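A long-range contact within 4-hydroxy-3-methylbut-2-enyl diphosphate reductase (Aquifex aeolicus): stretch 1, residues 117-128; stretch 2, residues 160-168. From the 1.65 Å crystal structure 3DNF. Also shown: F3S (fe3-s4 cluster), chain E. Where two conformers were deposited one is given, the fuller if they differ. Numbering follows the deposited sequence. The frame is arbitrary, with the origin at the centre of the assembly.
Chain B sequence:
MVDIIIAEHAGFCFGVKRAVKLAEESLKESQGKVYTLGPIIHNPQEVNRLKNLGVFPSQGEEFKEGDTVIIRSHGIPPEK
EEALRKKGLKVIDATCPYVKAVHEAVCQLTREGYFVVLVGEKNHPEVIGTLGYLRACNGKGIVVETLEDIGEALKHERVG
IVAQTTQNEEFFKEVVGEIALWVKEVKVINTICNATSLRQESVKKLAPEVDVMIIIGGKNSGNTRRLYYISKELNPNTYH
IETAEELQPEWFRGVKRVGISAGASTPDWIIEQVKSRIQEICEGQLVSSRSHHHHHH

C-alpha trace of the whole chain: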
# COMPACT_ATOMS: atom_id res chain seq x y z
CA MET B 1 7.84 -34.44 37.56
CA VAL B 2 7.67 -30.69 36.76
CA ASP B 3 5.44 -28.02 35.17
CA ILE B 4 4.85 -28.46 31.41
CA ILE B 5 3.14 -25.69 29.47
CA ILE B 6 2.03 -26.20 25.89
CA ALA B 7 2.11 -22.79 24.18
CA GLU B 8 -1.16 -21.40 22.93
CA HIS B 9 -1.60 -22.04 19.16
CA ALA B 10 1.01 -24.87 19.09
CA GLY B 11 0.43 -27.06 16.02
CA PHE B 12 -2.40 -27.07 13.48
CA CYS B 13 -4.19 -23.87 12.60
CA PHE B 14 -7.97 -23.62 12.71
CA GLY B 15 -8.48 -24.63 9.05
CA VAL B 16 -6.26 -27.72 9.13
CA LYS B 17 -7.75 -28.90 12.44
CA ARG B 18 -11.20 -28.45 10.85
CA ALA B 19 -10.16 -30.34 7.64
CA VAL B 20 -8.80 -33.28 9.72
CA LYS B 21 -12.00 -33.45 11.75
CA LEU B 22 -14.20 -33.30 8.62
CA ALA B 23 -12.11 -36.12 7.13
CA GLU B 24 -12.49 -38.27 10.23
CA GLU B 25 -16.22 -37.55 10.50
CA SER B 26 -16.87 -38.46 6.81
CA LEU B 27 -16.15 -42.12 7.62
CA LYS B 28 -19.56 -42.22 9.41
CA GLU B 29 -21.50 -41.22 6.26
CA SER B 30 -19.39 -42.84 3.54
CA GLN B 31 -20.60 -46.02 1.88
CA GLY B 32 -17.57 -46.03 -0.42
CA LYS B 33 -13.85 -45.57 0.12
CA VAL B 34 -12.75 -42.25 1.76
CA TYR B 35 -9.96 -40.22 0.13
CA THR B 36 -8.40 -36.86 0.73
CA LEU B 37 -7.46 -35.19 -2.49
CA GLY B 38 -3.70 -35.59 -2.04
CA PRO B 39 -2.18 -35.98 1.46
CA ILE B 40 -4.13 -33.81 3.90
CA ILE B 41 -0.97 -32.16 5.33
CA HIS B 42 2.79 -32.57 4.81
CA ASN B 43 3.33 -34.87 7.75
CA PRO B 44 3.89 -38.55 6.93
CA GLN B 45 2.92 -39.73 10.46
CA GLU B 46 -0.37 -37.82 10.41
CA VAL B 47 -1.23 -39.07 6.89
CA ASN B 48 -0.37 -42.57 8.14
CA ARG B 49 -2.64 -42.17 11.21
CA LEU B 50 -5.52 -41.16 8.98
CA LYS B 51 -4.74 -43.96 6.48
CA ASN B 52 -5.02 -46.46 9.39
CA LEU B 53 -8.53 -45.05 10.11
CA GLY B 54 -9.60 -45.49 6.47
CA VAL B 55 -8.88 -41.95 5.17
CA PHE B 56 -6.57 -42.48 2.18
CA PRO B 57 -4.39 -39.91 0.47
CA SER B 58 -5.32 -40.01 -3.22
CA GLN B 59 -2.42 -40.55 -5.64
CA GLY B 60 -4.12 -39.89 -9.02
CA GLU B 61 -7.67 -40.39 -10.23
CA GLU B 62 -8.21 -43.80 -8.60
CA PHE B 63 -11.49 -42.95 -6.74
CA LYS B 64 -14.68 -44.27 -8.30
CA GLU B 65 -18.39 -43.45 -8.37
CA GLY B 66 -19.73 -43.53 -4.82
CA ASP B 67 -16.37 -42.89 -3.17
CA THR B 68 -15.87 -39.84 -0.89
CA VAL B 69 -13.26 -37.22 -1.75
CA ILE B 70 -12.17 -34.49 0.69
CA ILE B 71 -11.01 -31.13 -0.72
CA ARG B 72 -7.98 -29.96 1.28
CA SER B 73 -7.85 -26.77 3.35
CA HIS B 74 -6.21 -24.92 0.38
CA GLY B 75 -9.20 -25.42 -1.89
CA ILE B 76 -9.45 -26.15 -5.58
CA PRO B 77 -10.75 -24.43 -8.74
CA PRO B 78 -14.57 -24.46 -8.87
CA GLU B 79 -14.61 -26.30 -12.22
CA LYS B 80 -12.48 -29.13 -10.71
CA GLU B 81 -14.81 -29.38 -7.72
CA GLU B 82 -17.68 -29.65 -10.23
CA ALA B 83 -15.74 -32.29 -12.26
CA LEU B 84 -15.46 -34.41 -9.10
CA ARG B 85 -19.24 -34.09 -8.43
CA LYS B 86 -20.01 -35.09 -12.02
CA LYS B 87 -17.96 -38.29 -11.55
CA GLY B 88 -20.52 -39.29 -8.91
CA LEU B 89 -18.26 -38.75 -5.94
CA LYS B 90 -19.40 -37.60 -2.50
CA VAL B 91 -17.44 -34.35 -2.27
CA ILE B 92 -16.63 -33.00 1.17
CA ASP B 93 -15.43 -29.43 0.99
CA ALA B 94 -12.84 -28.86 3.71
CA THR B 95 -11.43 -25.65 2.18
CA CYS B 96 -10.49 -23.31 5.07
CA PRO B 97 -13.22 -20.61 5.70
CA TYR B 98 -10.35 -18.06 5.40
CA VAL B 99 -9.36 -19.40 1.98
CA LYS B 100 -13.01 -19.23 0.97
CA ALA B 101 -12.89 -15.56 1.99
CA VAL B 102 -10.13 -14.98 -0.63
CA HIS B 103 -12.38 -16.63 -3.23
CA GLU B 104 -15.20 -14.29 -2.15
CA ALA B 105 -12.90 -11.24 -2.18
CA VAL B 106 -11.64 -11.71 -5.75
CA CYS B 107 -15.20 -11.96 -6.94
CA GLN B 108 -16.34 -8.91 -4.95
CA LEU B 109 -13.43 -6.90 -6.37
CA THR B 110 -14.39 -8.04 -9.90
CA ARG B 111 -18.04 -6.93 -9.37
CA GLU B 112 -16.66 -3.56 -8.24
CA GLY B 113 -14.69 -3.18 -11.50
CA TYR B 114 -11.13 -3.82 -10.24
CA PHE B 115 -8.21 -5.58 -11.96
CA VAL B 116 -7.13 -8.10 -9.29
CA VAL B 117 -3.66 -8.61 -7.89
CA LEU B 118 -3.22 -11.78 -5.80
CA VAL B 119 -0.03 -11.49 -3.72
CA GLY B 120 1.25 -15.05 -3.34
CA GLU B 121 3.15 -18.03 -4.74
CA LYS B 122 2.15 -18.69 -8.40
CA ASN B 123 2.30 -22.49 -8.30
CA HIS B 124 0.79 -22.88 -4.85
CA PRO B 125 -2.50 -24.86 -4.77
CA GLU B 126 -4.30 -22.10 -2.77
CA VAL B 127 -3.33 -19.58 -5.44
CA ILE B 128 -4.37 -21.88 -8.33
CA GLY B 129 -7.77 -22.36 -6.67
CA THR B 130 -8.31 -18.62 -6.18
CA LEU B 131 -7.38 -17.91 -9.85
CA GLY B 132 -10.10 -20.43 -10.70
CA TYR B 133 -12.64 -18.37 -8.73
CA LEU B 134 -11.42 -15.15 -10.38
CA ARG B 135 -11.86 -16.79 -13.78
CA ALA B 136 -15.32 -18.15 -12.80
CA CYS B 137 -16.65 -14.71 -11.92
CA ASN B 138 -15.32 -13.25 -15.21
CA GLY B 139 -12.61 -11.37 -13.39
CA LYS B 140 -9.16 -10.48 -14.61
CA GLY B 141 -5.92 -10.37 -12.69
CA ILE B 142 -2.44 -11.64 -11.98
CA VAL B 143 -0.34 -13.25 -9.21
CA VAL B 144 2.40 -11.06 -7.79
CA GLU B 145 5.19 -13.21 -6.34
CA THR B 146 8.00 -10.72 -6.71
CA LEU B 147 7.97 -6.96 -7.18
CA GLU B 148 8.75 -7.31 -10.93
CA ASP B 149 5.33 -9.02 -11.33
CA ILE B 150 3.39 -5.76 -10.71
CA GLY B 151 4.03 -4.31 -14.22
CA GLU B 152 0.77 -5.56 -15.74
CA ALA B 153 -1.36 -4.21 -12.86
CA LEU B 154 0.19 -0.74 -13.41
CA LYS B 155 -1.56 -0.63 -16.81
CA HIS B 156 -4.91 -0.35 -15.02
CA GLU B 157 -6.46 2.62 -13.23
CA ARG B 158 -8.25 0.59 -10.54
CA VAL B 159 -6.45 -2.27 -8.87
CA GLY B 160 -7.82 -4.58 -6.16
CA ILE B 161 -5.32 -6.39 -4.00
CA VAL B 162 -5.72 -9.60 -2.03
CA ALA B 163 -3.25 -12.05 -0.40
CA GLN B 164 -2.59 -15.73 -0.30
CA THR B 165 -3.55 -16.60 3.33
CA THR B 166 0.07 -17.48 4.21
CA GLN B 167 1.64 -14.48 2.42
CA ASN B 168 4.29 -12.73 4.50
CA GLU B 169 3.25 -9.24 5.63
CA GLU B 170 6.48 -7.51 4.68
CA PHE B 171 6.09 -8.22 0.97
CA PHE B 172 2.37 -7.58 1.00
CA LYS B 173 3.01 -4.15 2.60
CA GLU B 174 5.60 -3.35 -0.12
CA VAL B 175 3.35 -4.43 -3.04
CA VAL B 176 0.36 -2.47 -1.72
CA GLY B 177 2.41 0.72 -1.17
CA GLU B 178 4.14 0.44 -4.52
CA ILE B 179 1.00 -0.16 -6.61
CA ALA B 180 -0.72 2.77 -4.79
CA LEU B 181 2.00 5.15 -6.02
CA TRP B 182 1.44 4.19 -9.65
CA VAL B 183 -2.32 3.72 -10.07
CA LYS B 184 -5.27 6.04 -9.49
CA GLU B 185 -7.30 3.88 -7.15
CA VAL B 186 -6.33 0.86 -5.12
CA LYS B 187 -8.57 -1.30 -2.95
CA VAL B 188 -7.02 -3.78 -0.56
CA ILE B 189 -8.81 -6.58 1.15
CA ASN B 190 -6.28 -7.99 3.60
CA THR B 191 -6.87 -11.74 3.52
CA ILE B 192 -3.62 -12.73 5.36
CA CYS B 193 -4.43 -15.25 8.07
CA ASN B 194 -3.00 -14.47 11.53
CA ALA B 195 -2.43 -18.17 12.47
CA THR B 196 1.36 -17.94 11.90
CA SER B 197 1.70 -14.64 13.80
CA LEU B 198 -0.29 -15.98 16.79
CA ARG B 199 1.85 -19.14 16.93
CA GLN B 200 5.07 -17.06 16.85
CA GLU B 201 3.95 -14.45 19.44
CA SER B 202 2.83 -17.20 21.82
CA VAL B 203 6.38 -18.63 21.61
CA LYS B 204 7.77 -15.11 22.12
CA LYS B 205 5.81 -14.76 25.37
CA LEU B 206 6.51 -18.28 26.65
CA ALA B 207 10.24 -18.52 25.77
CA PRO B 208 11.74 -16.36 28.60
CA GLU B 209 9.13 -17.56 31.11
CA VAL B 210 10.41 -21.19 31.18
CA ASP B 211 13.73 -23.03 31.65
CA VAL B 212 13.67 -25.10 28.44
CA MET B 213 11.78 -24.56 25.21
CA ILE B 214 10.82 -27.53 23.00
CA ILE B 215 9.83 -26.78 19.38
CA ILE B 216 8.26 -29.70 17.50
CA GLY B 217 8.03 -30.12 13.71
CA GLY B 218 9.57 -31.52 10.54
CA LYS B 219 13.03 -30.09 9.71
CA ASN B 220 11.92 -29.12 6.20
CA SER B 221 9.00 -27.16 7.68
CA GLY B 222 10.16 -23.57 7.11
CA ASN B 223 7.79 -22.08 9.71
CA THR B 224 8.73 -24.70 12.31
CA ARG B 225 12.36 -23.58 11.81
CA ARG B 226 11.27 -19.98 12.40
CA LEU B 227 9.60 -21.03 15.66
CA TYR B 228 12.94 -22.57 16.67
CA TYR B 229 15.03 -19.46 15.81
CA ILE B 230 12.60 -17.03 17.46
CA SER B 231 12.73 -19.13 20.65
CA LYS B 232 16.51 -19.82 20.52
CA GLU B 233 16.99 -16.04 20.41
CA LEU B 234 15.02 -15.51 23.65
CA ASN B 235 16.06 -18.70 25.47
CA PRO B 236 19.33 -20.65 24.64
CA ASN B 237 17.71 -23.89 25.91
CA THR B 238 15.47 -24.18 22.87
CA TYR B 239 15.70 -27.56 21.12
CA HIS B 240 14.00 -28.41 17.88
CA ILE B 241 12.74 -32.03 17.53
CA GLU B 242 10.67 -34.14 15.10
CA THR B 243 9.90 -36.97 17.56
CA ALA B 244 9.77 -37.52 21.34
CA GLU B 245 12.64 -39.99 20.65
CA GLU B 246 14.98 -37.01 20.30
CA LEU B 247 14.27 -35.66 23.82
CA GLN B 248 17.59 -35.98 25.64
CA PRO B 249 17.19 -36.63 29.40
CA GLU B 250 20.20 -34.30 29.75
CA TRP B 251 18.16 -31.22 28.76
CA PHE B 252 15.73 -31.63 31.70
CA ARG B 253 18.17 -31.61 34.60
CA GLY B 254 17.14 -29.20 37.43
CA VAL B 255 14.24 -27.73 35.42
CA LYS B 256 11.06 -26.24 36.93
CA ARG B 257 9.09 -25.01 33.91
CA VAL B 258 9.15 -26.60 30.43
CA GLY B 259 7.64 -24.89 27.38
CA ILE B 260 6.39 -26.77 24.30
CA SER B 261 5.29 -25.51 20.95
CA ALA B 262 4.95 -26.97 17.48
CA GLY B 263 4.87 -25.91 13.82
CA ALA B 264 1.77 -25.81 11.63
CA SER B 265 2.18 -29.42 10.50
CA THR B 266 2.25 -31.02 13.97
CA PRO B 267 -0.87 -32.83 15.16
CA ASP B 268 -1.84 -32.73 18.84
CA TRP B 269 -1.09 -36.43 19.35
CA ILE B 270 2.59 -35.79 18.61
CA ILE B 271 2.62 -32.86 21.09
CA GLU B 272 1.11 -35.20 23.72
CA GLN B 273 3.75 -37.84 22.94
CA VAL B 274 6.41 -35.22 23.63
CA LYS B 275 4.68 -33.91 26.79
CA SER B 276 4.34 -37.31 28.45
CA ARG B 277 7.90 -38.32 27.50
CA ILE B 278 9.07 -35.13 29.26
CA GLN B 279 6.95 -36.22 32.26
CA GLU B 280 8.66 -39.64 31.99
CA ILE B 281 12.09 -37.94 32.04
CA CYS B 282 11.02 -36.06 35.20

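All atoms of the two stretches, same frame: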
# COMPACT_ATOMS: atom_id res chain seq x y z
N VAL B 117 -4.97 -8.10 -8.20
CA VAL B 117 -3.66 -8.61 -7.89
C VAL B 117 -3.72 -9.55 -6.68
O VAL B 117 -4.24 -9.19 -5.64
CB VAL B 117 -2.73 -7.43 -7.62
CG1 VAL B 117 -1.47 -7.90 -6.88
CG2 VAL B 117 -2.37 -6.70 -8.94
N LEU B 118 -3.30 -10.79 -6.89
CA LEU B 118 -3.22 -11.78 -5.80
C LEU B 118 -1.76 -11.86 -5.41
O LEU B 118 -0.95 -12.35 -6.18
CB LEU B 118 -3.74 -13.14 -6.29
CG LEU B 118 -3.64 -14.38 -5.41
CD1 LEU B 118 -4.28 -14.11 -4.07
CD2 LEU B 118 -4.33 -15.56 -6.16
N VAL B 119 -1.41 -11.40 -4.19
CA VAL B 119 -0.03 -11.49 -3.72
C VAL B 119 0.20 -12.89 -3.11
O VAL B 119 -0.44 -13.29 -2.14
CB VAL B 119 0.34 -10.35 -2.68
CG1 VAL B 119 1.83 -10.44 -2.30
CG2 VAL B 119 -0.00 -8.94 -3.24
N GLY B 120 1.05 -13.66 -3.77
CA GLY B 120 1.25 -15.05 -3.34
C GLY B 120 2.19 -15.81 -4.25
O GLY B 120 2.75 -15.25 -5.19
N GLU B 121 2.31 -17.10 -3.98
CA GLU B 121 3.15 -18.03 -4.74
C GLU B 121 2.40 -18.62 -5.94
O GLU B 121 1.40 -19.34 -5.76
CB GLU B 121 3.66 -19.13 -3.80
CG GLU B 121 4.60 -20.11 -4.50
CD GLU B 121 5.05 -21.29 -3.63
OE1 GLU B 121 4.54 -21.49 -2.50
OE2 GLU B 121 5.93 -22.05 -4.11
N LYS B 122 2.85 -18.29 -7.16
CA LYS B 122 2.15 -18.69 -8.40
C LYS B 122 1.71 -20.15 -8.47
O LYS B 122 0.54 -20.46 -8.74
CB LYS B 122 2.97 -18.35 -9.64
CG LYS B 122 3.13 -16.84 -9.86
CD LYS B 122 3.94 -16.53 -11.09
CE LYS B 122 4.06 -15.02 -11.21
NZ LYS B 122 4.84 -14.63 -12.40
N ASN B 123 2.62 -21.06 -8.16
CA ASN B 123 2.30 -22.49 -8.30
C ASN B 123 1.68 -23.12 -7.05
O ASN B 123 1.50 -24.33 -6.98
CB ASN B 123 3.53 -23.28 -8.76
CG ASN B 123 3.17 -24.52 -9.59
OD1 ASN B 123 2.22 -24.51 -10.38
ND2 ASN B 123 3.95 -25.59 -9.41
N HIS B 124 1.34 -22.30 -6.06
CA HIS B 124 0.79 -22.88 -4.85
C HIS B 124 -0.66 -23.27 -5.08
O HIS B 124 -1.39 -22.49 -5.68
CB HIS B 124 0.90 -21.94 -3.64
CG HIS B 124 0.47 -22.59 -2.36
ND1 HIS B 124 1.38 -23.01 -1.40
CD2 HIS B 124 -0.75 -22.91 -1.88
CE1 HIS B 124 0.72 -23.56 -0.39
NE2 HIS B 124 -0.57 -23.50 -0.66
N PRO B 125 -1.08 -24.45 -4.59
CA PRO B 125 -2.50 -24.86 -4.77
C PRO B 125 -3.58 -23.84 -4.30
O PRO B 125 -4.66 -23.74 -4.93
CB PRO B 125 -2.60 -26.17 -3.99
CG PRO B 125 -1.17 -26.70 -3.95
CD PRO B 125 -0.31 -25.48 -3.86
N GLU B 126 -3.34 -23.10 -3.22
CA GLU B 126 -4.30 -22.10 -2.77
C GLU B 126 -4.48 -21.02 -3.86
O GLU B 126 -5.60 -20.62 -4.18
CB GLU B 126 -3.90 -21.45 -1.45
CG GLU B 126 -5.02 -20.58 -0.90
CD GLU B 126 -4.51 -19.64 0.18
OE1 GLU B 126 -4.00 -20.17 1.20
OE2 GLU B 126 -4.62 -18.39 -0.03
N VAL B 127 -3.37 -20.60 -4.42
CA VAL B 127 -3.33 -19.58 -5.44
C VAL B 127 -4.02 -20.07 -6.73
O VAL B 127 -4.83 -19.37 -7.30
CB VAL B 127 -1.86 -19.05 -5.63
CG1 VAL B 127 -1.75 -18.12 -6.83
CG2 VAL B 127 -1.41 -18.33 -4.35
N ILE B 128 -3.72 -21.28 -7.17
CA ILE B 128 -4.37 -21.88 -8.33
C ILE B 128 -5.89 -21.91 -8.11
O ILE B 128 -6.66 -21.60 -9.03
CB ILE B 128 -3.81 -23.31 -8.56
CG1 ILE B 128 -2.35 -23.19 -8.99
CG2 ILE B 128 -4.64 -24.10 -9.59
CD1 ILE B 128 -1.60 -24.50 -9.02
N GLY B 160 -7.46 -3.95 -7.44
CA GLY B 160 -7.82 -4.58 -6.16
C GLY B 160 -6.80 -5.62 -5.74
O GLY B 160 -6.45 -6.52 -6.52
N ILE B 161 -6.40 -5.57 -4.46
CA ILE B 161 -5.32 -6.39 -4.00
C ILE B 161 -5.77 -7.31 -2.88
O ILE B 161 -6.35 -6.83 -1.89
CB ILE B 161 -4.10 -5.53 -3.57
CG1 ILE B 161 -3.71 -4.62 -4.72
CG2 ILE B 161 -2.89 -6.39 -3.13
CD1 ILE B 161 -2.66 -3.57 -4.36
N VAL B 162 -5.50 -8.61 -3.08
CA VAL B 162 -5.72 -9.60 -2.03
C VAL B 162 -4.43 -10.42 -1.78
O VAL B 162 -3.42 -10.23 -2.49
CB VAL B 162 -6.92 -10.54 -2.34
CG1 VAL B 162 -8.20 -9.72 -2.40
CG2 VAL B 162 -6.66 -11.35 -3.59
N ALA B 163 -4.45 -11.28 -0.76
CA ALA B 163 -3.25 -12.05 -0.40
C ALA B 163 -3.57 -13.53 -0.29
O ALA B 163 -4.67 -13.94 0.12
CB ALA B 163 -2.66 -11.57 0.93
N GLN B 164 -2.60 -14.33 -0.70
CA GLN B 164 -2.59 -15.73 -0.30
C GLN B 164 -2.59 -15.73 1.24
O GLN B 164 -1.96 -14.88 1.87
CB GLN B 164 -1.33 -16.38 -0.86
CG GLN B 164 -1.24 -17.90 -0.62
CD GLN B 164 0.12 -18.45 -1.00
OE1 GLN B 164 0.96 -17.73 -1.52
NE2 GLN B 164 0.34 -19.74 -0.74
N THR B 165 -3.36 -16.63 1.85
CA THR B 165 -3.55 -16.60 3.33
C THR B 165 -2.24 -16.62 4.12
O THR B 165 -2.13 -16.01 5.20
CB THR B 165 -4.46 -17.74 3.84
OG1 THR B 165 -3.89 -19.03 3.51
CG2 THR B 165 -5.92 -17.61 3.24
N THR B 166 -1.25 -17.34 3.59
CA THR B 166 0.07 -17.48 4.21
C THR B 166 1.11 -16.49 3.71
O THR B 166 2.29 -16.61 4.03
CB THR B 166 0.61 -18.91 4.01
OG1 THR B 166 0.60 -19.19 2.60
CG2 THR B 166 -0.29 -19.89 4.71
N GLN B 167 0.70 -15.49 2.93
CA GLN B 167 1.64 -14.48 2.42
C GLN B 167 2.31 -13.73 3.58
O GLN B 167 1.65 -13.30 4.52
CB GLN B 167 0.90 -13.50 1.49
CG GLN B 167 1.76 -12.30 1.03
CD GLN B 167 2.96 -12.73 0.25
OE1 GLN B 167 2.86 -13.55 -0.67
NE2 GLN B 167 4.12 -12.20 0.62
N ASN B 168 3.62 -13.55 3.51
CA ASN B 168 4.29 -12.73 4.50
C ASN B 168 3.89 -11.26 4.38
O ASN B 168 3.66 -10.72 3.27
CB ASN B 168 5.82 -12.94 4.50
CG ASN B 168 6.54 -12.07 3.49
OD1 ASN B 168 6.74 -10.87 3.69
ND2 ASN B 168 6.96 -12.69 2.39
FE1 F3S E . -5.04 -19.82 8.33
FE3 F3S E . -6.92 -21.47 7.28
FE4 F3S E . -4.85 -22.24 8.37
S1 F3S E . -5.97 -19.66 6.28
S2 F3S E . -3.08 -20.98 8.54
S3 F3S E . -6.41 -21.23 9.49
S4 F3S E . -5.84 -23.46 6.87
O HOH W 1 3.21 -20.37 -0.69
O HOH W 2 -1.42 -20.80 1.46

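The two stretches meet first as neighbouring parallel strands, 117-119 and 160-163, whose axes approach to 4.6 Å with N-to-C directions 25° apart; beyond the strands, side chains join the backbone in the contact. Together they bury 625 Å².

Gly160 opens the ladder through its backbone: Val117 N donates to Gly160 O at 2.7 Å, with an angle of 167° at the hydrogen. Ile161 pairs with Val117 across a parallel bridge (CA to CA, 4.8 Å), and its CA lies 3.4 Å from Val117 O, a CA-H...O contact with an angle of 149°. Its branched side chain shares a face of the sheet with Val117 and Val119. Ile161 CG1 lies 4.2 Å from Val117 CB, and Ile161 CG2 lies 3.9 Å from Val119 CG2, so one residue packs against two residues on the same face of the adjacent strand, Val117 and Val119.

Val162 uses both backbone polar atoms. Val162 N donates to Val117 O (2.9 Å, 169°), while Val162 O accepts from Val119 N (2.9 Å, 180°). This residue thus bonds to the residues before and after its bridge partner Leu118, the pattern expected of a parallel pair. The side chains of Val162 and Leu118 occupy the other face, where Val162 CG2 meets Leu118 CD1 at 3.7 Å; both are buried and apolar. Ala163 returns to the face of Ile161, bridging Val119 at a CA to CA distance of 4.7 Å. Its CA makes a second CA-H...O contact, 3.5 Å from Val119 O.

Gln164 has the largest area covered by the other stretch, 121 Å². Its backbone adds the last rung, Gln164 N to Val119 O (2.8 Å, 172°). The side chain, extended with chi1 and chi2 both t, points toward stretch 1. There Gln164 OE1 accepts from Glu121 N (2.9 Å, 164°), while Gln164 NE2 lies over one face of the His124 ring, 3.3 Å from His124 CG. An amide suits this site because it offers an acceptor and a donor: the same NE2 donates to two waters, one of which donates to Glu121 OE1 and the other to Glu126 OE1. Glycine suits position 120, since an ideal CB built on Gly120 would clash with Gln164 CB.

A type I turn runs from Gln164 to Gln167, closed by Gln167 N to Gln164 O at 2.9 Å. Within it, Thr165 is held by the carboxylate of Glu126, on the helix of stretch 1. Thr165 OG1 donates to Glu126 OE1 at 2.6 Å, and Thr165 N donates to Glu126 OE2 at 2.9 Å (167°). The buried acid therefore engages side chain and backbone with separate oxygens. Thr165 CB also lies 3.5 Å from S1 of the iron-sulfur cluster. Thr166 joins indirectly, its OG1 2.8 Å from the oxygen of the water bound to Glu126 OE1.

Gln167 points back toward stretch 1, its CD 3.6 Å from Val119 CG1, while Gln167 NE2 donates to Asn168 O at 3.1 Å. Asn168 itself makes no contact with stretch 1; its side chain caps the helix that follows.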